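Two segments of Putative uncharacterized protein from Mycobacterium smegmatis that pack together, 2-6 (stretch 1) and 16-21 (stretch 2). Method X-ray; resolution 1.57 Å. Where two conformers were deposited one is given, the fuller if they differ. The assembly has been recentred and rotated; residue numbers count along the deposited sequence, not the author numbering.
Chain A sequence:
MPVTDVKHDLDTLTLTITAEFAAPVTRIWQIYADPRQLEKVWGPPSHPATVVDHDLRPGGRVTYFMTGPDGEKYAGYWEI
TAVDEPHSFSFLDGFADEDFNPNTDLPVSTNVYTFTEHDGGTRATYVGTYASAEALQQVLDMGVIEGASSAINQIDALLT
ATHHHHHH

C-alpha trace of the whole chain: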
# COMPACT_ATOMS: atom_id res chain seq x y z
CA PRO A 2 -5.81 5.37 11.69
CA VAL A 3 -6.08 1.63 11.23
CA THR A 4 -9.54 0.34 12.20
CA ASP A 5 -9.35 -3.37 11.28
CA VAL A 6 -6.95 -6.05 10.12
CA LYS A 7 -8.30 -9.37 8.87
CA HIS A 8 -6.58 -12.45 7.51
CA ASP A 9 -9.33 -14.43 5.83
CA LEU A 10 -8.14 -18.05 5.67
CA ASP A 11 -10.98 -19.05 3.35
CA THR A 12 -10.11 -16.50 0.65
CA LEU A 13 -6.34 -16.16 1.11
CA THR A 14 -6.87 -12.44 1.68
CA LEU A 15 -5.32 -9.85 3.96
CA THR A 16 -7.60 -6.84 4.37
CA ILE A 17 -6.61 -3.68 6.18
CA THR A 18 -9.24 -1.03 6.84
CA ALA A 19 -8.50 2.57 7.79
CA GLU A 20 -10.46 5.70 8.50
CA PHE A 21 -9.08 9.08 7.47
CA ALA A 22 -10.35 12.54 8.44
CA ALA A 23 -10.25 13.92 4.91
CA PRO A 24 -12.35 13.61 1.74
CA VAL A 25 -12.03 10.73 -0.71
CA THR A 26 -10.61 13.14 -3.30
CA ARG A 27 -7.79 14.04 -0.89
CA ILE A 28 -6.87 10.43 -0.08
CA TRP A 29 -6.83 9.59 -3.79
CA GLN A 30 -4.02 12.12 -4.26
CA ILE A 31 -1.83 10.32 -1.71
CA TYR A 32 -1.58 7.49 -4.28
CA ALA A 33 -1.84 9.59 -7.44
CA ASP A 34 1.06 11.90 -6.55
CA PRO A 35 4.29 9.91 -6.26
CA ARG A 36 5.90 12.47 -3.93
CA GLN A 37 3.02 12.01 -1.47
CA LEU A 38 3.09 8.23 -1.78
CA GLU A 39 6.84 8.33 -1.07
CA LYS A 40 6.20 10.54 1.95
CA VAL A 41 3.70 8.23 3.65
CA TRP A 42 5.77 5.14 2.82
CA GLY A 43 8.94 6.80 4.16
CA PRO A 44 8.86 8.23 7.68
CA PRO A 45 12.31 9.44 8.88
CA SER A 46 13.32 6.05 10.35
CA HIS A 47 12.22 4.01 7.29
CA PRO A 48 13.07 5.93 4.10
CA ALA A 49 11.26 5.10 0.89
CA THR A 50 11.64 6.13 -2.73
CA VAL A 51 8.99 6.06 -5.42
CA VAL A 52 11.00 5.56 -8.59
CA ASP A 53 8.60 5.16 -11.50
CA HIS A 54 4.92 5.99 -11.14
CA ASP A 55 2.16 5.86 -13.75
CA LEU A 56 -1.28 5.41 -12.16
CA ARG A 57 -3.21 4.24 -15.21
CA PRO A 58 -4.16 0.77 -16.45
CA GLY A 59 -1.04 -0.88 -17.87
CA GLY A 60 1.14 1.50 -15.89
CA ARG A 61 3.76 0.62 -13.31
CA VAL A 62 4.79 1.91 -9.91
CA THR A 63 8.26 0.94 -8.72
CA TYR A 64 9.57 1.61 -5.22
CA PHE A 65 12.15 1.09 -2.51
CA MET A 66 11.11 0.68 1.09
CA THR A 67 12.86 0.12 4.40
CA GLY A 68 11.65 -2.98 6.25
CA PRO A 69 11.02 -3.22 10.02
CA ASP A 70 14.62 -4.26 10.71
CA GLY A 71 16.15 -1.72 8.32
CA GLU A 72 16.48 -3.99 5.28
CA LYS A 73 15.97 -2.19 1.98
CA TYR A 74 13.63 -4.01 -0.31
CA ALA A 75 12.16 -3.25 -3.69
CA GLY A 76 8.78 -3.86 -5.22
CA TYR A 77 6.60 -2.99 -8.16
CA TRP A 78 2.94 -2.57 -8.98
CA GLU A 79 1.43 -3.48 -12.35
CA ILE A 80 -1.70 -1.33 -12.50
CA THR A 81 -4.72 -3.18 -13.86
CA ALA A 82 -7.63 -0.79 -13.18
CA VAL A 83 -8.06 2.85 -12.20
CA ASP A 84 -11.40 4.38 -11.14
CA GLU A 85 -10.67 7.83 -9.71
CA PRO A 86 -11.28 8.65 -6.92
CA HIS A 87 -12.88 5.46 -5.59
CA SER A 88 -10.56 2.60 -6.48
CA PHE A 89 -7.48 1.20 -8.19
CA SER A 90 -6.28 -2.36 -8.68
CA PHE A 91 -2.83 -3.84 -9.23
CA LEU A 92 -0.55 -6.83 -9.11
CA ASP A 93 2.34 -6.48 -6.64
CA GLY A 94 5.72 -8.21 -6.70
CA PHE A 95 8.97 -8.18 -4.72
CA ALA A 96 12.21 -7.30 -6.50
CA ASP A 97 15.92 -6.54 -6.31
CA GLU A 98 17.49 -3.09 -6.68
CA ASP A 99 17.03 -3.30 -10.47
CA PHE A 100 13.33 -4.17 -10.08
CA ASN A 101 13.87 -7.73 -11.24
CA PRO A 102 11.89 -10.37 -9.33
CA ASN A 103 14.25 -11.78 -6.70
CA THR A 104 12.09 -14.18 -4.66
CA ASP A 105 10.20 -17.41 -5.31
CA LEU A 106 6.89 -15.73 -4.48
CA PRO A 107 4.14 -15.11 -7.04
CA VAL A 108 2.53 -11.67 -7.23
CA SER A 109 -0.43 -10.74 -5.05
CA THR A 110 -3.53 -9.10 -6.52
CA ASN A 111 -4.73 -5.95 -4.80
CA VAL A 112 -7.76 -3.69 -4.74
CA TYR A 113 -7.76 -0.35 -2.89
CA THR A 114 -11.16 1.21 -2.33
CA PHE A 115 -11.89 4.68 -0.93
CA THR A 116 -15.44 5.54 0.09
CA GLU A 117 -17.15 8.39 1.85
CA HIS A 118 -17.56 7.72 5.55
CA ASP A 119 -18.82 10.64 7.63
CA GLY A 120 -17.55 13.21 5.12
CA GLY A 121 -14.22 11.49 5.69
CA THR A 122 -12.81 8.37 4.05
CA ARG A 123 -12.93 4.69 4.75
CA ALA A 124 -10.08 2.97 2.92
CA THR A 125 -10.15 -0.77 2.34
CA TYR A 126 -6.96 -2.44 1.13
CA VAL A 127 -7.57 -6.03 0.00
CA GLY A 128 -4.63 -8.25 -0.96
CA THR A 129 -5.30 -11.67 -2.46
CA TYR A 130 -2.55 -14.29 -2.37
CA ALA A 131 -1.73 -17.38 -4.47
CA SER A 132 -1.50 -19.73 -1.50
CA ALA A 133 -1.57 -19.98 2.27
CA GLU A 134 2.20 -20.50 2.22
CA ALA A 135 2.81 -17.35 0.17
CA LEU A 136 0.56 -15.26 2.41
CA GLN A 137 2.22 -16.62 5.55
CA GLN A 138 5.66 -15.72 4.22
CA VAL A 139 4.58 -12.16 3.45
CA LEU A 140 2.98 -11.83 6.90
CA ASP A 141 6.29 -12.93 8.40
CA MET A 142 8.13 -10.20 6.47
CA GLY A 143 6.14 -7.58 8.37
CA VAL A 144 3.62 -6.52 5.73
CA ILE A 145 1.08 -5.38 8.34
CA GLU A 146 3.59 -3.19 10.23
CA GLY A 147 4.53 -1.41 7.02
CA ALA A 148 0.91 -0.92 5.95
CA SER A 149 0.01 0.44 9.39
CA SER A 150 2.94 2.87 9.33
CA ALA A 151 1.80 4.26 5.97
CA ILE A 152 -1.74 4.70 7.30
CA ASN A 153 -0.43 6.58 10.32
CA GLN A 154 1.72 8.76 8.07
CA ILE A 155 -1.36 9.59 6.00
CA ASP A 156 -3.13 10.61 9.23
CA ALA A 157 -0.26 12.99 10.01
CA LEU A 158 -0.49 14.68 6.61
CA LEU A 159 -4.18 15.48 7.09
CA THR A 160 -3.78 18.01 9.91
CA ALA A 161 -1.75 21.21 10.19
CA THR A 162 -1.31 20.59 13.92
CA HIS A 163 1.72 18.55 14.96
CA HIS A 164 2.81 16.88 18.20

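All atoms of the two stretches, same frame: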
# COMPACT_ATOMS: atom_id res chain seq x y z
N PRO A 2 -6.57 6.49 11.13
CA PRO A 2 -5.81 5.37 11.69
C PRO A 2 -6.33 4.03 11.20
O PRO A 2 -7.34 3.96 10.48
CB PRO A 2 -6.06 5.50 13.20
CG PRO A 2 -7.35 6.22 13.31
CD PRO A 2 -7.37 7.19 12.16
N VAL A 3 -5.64 2.97 11.58
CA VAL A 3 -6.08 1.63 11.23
C VAL A 3 -7.29 1.28 12.11
O VAL A 3 -7.28 1.52 13.32
CB VAL A 3 -4.96 0.61 11.50
CG1 VAL A 3 -5.44 -0.81 11.20
CG2 VAL A 3 -3.72 0.95 10.70
N THR A 4 -8.33 0.72 11.49
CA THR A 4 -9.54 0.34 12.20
C THR A 4 -9.81 -1.17 12.23
O THR A 4 -10.56 -1.65 13.10
CB THR A 4 -10.79 1.07 11.67
OG1 THR A 4 -11.00 0.74 10.30
CG2 THR A 4 -10.63 2.59 11.81
N ASP A 5 -9.20 -1.92 11.30
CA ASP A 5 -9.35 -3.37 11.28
C ASP A 5 -8.25 -4.01 10.45
O ASP A 5 -7.82 -3.45 9.45
CB ASP A 5 -10.70 -3.78 10.69
CG ASP A 5 -11.04 -5.24 10.96
OD1 ASP A 5 -11.39 -5.57 12.11
OD2 ASP A 5 -10.96 -6.05 10.03
N VAL A 6 -7.83 -5.19 10.88
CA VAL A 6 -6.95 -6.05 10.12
C VAL A 6 -7.57 -7.43 10.13
O VAL A 6 -7.91 -7.96 11.19
CB VAL A 6 -5.56 -6.12 10.77
CG1 VAL A 6 -4.69 -7.15 10.06
CG2 VAL A 6 -4.91 -4.73 10.76
N THR A 16 -6.88 -8.10 4.54
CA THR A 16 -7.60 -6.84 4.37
C THR A 16 -7.29 -5.91 5.52
O THR A 16 -7.43 -6.29 6.69
CB THR A 16 -9.12 -7.09 4.26
OG1 THR A 16 -9.38 -7.93 3.13
CG2 THR A 16 -9.85 -5.78 4.07
N ILE A 17 -6.83 -4.72 5.19
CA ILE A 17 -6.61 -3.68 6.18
C ILE A 17 -7.60 -2.56 5.91
O ILE A 17 -7.78 -2.13 4.77
CB ILE A 17 -5.16 -3.19 6.14
CG1 ILE A 17 -4.22 -4.36 6.44
CG2 ILE A 17 -4.97 -2.05 7.14
CD1 ILE A 17 -2.79 -3.96 6.75
N THR A 18 -8.28 -2.12 6.96
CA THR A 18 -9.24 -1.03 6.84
C THR A 18 -8.73 0.15 7.65
O THR A 18 -8.17 -0.03 8.74
CB THR A 18 -10.62 -1.47 7.36
OG1 THR A 18 -11.03 -2.67 6.69
CG2 THR A 18 -11.67 -0.38 7.12
N ALA A 19 -8.89 1.34 7.10
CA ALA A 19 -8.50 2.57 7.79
C ALA A 19 -9.60 3.59 7.67
O ALA A 19 -10.43 3.51 6.76
CB ALA A 19 -7.24 3.14 7.17
N GLU A 20 -9.61 4.53 8.61
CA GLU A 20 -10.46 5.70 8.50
C GLU A 20 -9.60 6.95 8.53
O GLU A 20 -8.70 7.09 9.35
CB GLU A 20 -11.50 5.70 9.61
CG GLU A 20 -12.57 4.64 9.39
CD GLU A 20 -13.53 4.50 10.55
OE1 GLU A 20 -13.61 5.43 11.39
OE2 GLU A 20 -14.21 3.46 10.63
N PHE A 21 -9.87 7.86 7.59
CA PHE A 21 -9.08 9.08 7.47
C PHE A 21 -9.99 10.30 7.58
O PHE A 21 -11.08 10.31 7.01
CB PHE A 21 -8.40 9.13 6.10
CG PHE A 21 -7.38 8.04 5.87
CD1 PHE A 21 -6.30 7.89 6.73
CD2 PHE A 21 -7.51 7.18 4.80
CE1 PHE A 21 -5.35 6.89 6.50
CE2 PHE A 21 -6.57 6.17 4.56
CZ PHE A 21 -5.49 6.03 5.42
O HOH W 1 -10.08 -5.28 7.54

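The two stretches are neighbouring antiparallel strands: their axes run at 166° and approach to 4.4 Å, and contact buries 426 Å² in total. Three residues cover the most surface, T4 (63 Å²), E20 (59 Å²) and T18 (58 Å²), and the pairing is organised around them.

T18 supplies the central acceptor and donor. T18 O accepts from T4 N at 2.9 Å with a nearly straight N-H...O angle of 171°, and also from D5 N at 3.3 Å, a weak bond at 156°. Two successive amides converging on T18 O are the signature of a beta bulge, matching the shift of one residue in register between V3–A19 and D5–T18. In return T18 N donates to D5 O at 2.9 Å and 176°.

At the bulge T4 has phi/psi of -115/-20, and its CA-to-CB bond points toward stretch 2. With chi1 at 61° (p), T4 OG1 makes a further weak hydrogen bond to T18 O at 3.3 Å and lies 3.4 Å from T18 CG2. A threonine suits this position because its hydroxyl reaches T18 O and its methyl packs on the E20 side chain, T4 CG2 to E20 CD 3.7 Å.

E20 N donates to P2 O at 3.0 Å and 159°, extending the ladder. In the conformer given, one of two deposited, chi1 of -72° (m) and chi2 of 173° (t) lay the E20 side chain beside T4, with E20 CG also 3.7 Å from T4 CG2.

On the face carrying V3, A19, V6 and I17, the packing is apolar: I17 is buried, with I17 CG2 4.3 Å from V3 CG1 and I17 CG1 4.4 Å from V6 CG2. On the face of D5 and T18, the O of water 1 donates to D5 OD2 (2.8 Å) and T16 O (3.0 Å) and accepts from T18 OG1 (2.9 Å), so polar side chains there are joined through solvent.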